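Local coordinates for protein mandelate racemase/muconate lactonizing enzyme (Roseovarius nubinhibens, PDB 2QDD) that is of unknown function but belongs to the mandelate racemase/muconate lactonizing branch of the enolase superfamily, binds magnesium and probably works on a carboxylate substrate, at residues Q228-A233 and W256-C261. Numbering follows the deposited sequence.
Sequences QCAHVA and WSRGAC
A water (water 1) lies between A230 and R258: its oxygen is 3.0 Å from the O of A230 and 3.3 Å from the O of R258, in position to donate to either carbonyl, though with more acceptors around it than protons, so neither bond can be taken as permanent. It sits between helix 226-233 and the last turn of helix 249-258. No direct hydrogen bond joins residues 228-233 to 256-261.

Beside the water the surfaces meet through methyl groups. CB of A230 points at the facing segment and packs 3.8 Å from CB of A260. With side chains this small the backbones come close, CA of A230 lying 4.4 Å from CA of A260. One turn further along, CB of A233 rests 3.7 Å from the O of A260, and the A233 side chain also touches I240 of strand 240-242.

R258 closes the exposed margin. Its CG stands beside the backbone N, chi1 -71°, and the chain runs extended from CG to NE, carrying the guanidinium across to helix 226-233. There NH2 approaches CB of A230 at 4.0 Å, the methyl lying at the edge of the group and near its plane. NH1 makes a salt bridge with OD2 of D227, near the start of that helix, which probably helps hold the guanidinium beside A230.

G259 is the first residue to leave helical phi/psi after helix 249-258, in a Schellman motif with phi 67°, and turns the chain so that A260 passes alongside helix 226-233, its CB against A230. Two consecutive helices of the C-terminal barrel domain, flanking strand 240-242, thus meet away from the magnesium site through buried methyl contacts and a water placed between two backbone carbonyls, a junction whose close approach rests on alanines.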
loop_
_atom_site.group_PDB
_atom_site.type_symbol
_atom_site.label_atom_id
_atom_site.label_comp_id
_atom_site.label_asym_id
_atom_site.label_seq_id
_atom_site.Cartn_x
_atom_site.Cartn_y
_atom_site.Cartn_z
ATOM N N GLN A 228 -11.633 -12.848 4.512
ATOM C CA GLN A 228 -11.459 -14.147 3.891
ATOM C C GLN A 228 -11.935 -14.131 2.441
ATOM O O GLN A 228 -11.301 -14.724 1.570
ATOM C CB GLN A 228 -12.218 -15.205 4.684
ATOM C CG GLN A 228 -11.529 -15.664 5.951
ATOM C CD GLN A 228 -12.415 -16.558 6.796
ATOM O OE1 GLN A 228 -13.108 -17.434 6.280
ATOM N NE2 GLN A 228 -12.400 -16.337 8.104
ATOM N N CYS A 229 -13.051 -13.444 2.191
ATOM C CA CYS A 229 -13.627 -13.339 0.851
ATOM C C CYS A 229 -12.751 -12.547 -0.126
ATOM O O CYS A 229 -12.621 -12.921 -1.295
ATOM C CB CYS A 229 -15.037 -12.749 0.922
ATOM S SG CYS A 229 -16.299 -13.927 1.490
ATOM N N ALA A 230 -12.147 -11.468 0.370
ATOM C CA ALA A 230 -11.222 -10.641 -0.401
ATOM C C ALA A 230 -9.925 -11.381 -0.736
ATOM O O ALA A 230 -9.324 -11.155 -1.793
ATOM C CB ALA A 230 -10.916 -9.356 0.367
ATOM N N HIS A 231 -9.505 -12.253 0.179
ATOM C CA HIS A 231 -8.370 -13.150 -0.026
ATOM C C HIS A 231 -8.607 -14.086 -1.205
ATOM O O HIS A 231 -7.767 -14.167 -2.098
ATOM C CB HIS A 231 -8.078 -13.949 1.255
ATOM C CG HIS A 231 -6.878 -14.842 1.157
ATOM N ND1 HIS A 231 -5.644 -14.482 1.651
ATOM C CD2 HIS A 231 -6.726 -16.080 0.627
ATOM C CE1 HIS A 231 -4.782 -15.457 1.428
ATOM N NE2 HIS A 231 -5.413 -16.436 0.806
ATOM N N VAL A 232 -9.747 -14.780 -1.192
ATOM C CA VAL A 232 -10.173 -15.677 -2.277
ATOM C C VAL A 232 -10.247 -14.958 -3.633
ATOM O O VAL A 232 -9.748 -15.472 -4.637
ATOM C CB VAL A 232 -11.537 -16.337 -1.941
ATOM C CG1 VAL A 232 -12.083 -17.135 -3.108
ATOM C CG2 VAL A 232 -11.404 -17.221 -0.715
ATOM N N ALA A 233 -10.847 -13.766 -3.635
ATOM C CA ALA A 233 -11.074 -12.975 -4.848
ATOM C C ALA A 233 -9.793 -12.624 -5.595
ATOM O O ALA A 233 -9.778 -12.627 -6.820
ATOM C CB ALA A 233 -11.857 -11.707 -4.515
ATOM N N TRP A 256 -15.603 -2.253 -1.051
ATOM C CA TRP A 256 -15.243 -1.470 -2.228
ATOM C C TRP A 256 -13.737 -1.146 -2.314
ATOM O O TRP A 256 -13.119 -1.347 -3.363
ATOM C CB TRP A 256 -16.086 -0.186 -2.316
ATOM C CG TRP A 256 -15.610 0.710 -3.403
ATOM C CD1 TRP A 256 -15.852 0.576 -4.742
ATOM C CD2 TRP A 256 -14.755 1.849 -3.260
ATOM N NE1 TRP A 256 -15.215 1.576 -5.440
ATOM C CE2 TRP A 256 -14.529 2.367 -4.555
ATOM C CE3 TRP A 256 -14.153 2.480 -2.163
ATOM C CZ2 TRP A 256 -13.738 3.497 -4.782
ATOM C CZ3 TRP A 256 -13.359 3.603 -2.389
ATOM C CH2 TRP A 256 -13.159 4.098 -3.690
ATOM N N SER A 257 -13.165 -0.647 -1.218
ATOM C CA SER A 257 -11.765 -0.229 -1.200
ATOM C C SER A 257 -10.754 -1.380 -1.227
ATOM O O SER A 257 -9.610 -1.183 -1.631
ATOM C CB SER A 257 -11.483 0.721 -0.029
ATOM O OG SER A 257 -11.812 0.122 1.207
ATOM N N ARG A 258 -11.178 -2.572 -0.803
ATOM C CA ARG A 258 -10.364 -3.786 -0.920
ATOM C C ARG A 258 -10.463 -4.428 -2.305
ATOM O O ARG A 258 -9.654 -5.286 -2.645
ATOM C CB ARG A 258 -10.770 -4.825 0.130
ATOM C CG ARG A 258 -10.388 -4.498 1.557
ATOM C CD ARG A 258 -11.265 -5.287 2.518
ATOM N NE ARG A 258 -10.696 -5.377 3.861
ATOM C CZ ARG A 258 -9.864 -6.333 4.268
ATOM N NH1 ARG A 258 -9.407 -6.320 5.512
ATOM N NH2 ARG A 258 -9.481 -7.297 3.436
ATOM N N GLY A 259 -11.464 -4.029 -3.089
ATOM C CA GLY A 259 -11.784 -4.694 -4.359
ATOM C C GLY A 259 -12.299 -6.117 -4.199
ATOM O O GLY A 259 -11.995 -6.989 -5.010
ATOM N N ALA A 260 -13.102 -6.337 -3.160
ATOM C CA ALA A 260 -13.451 -7.676 -2.691
ATOM C C ALA A 260 -14.542 -8.343 -3.516
ATOM O O ALA A 260 -14.726 -9.558 -3.428
ATOM C CB ALA A 260 -13.877 -7.623 -1.242
ATOM N N CYS A 261 -15.274 -7.549 -4.295
ATOM C CA CYS A 261 -16.491 -8.018 -4.952
ATOM C C CYS A 261 -16.842 -7.209 -6.198
ATOM O O CYS A 261 -16.329 -6.109 -6.402
ATOM C CB CYS A 261 -17.668 -8.056 -3.966
ATOM S SG CYS A 261 -18.207 -6.472 -3.316
HETATM O O HOH W 1 -9.651 -8.522 -3.230
#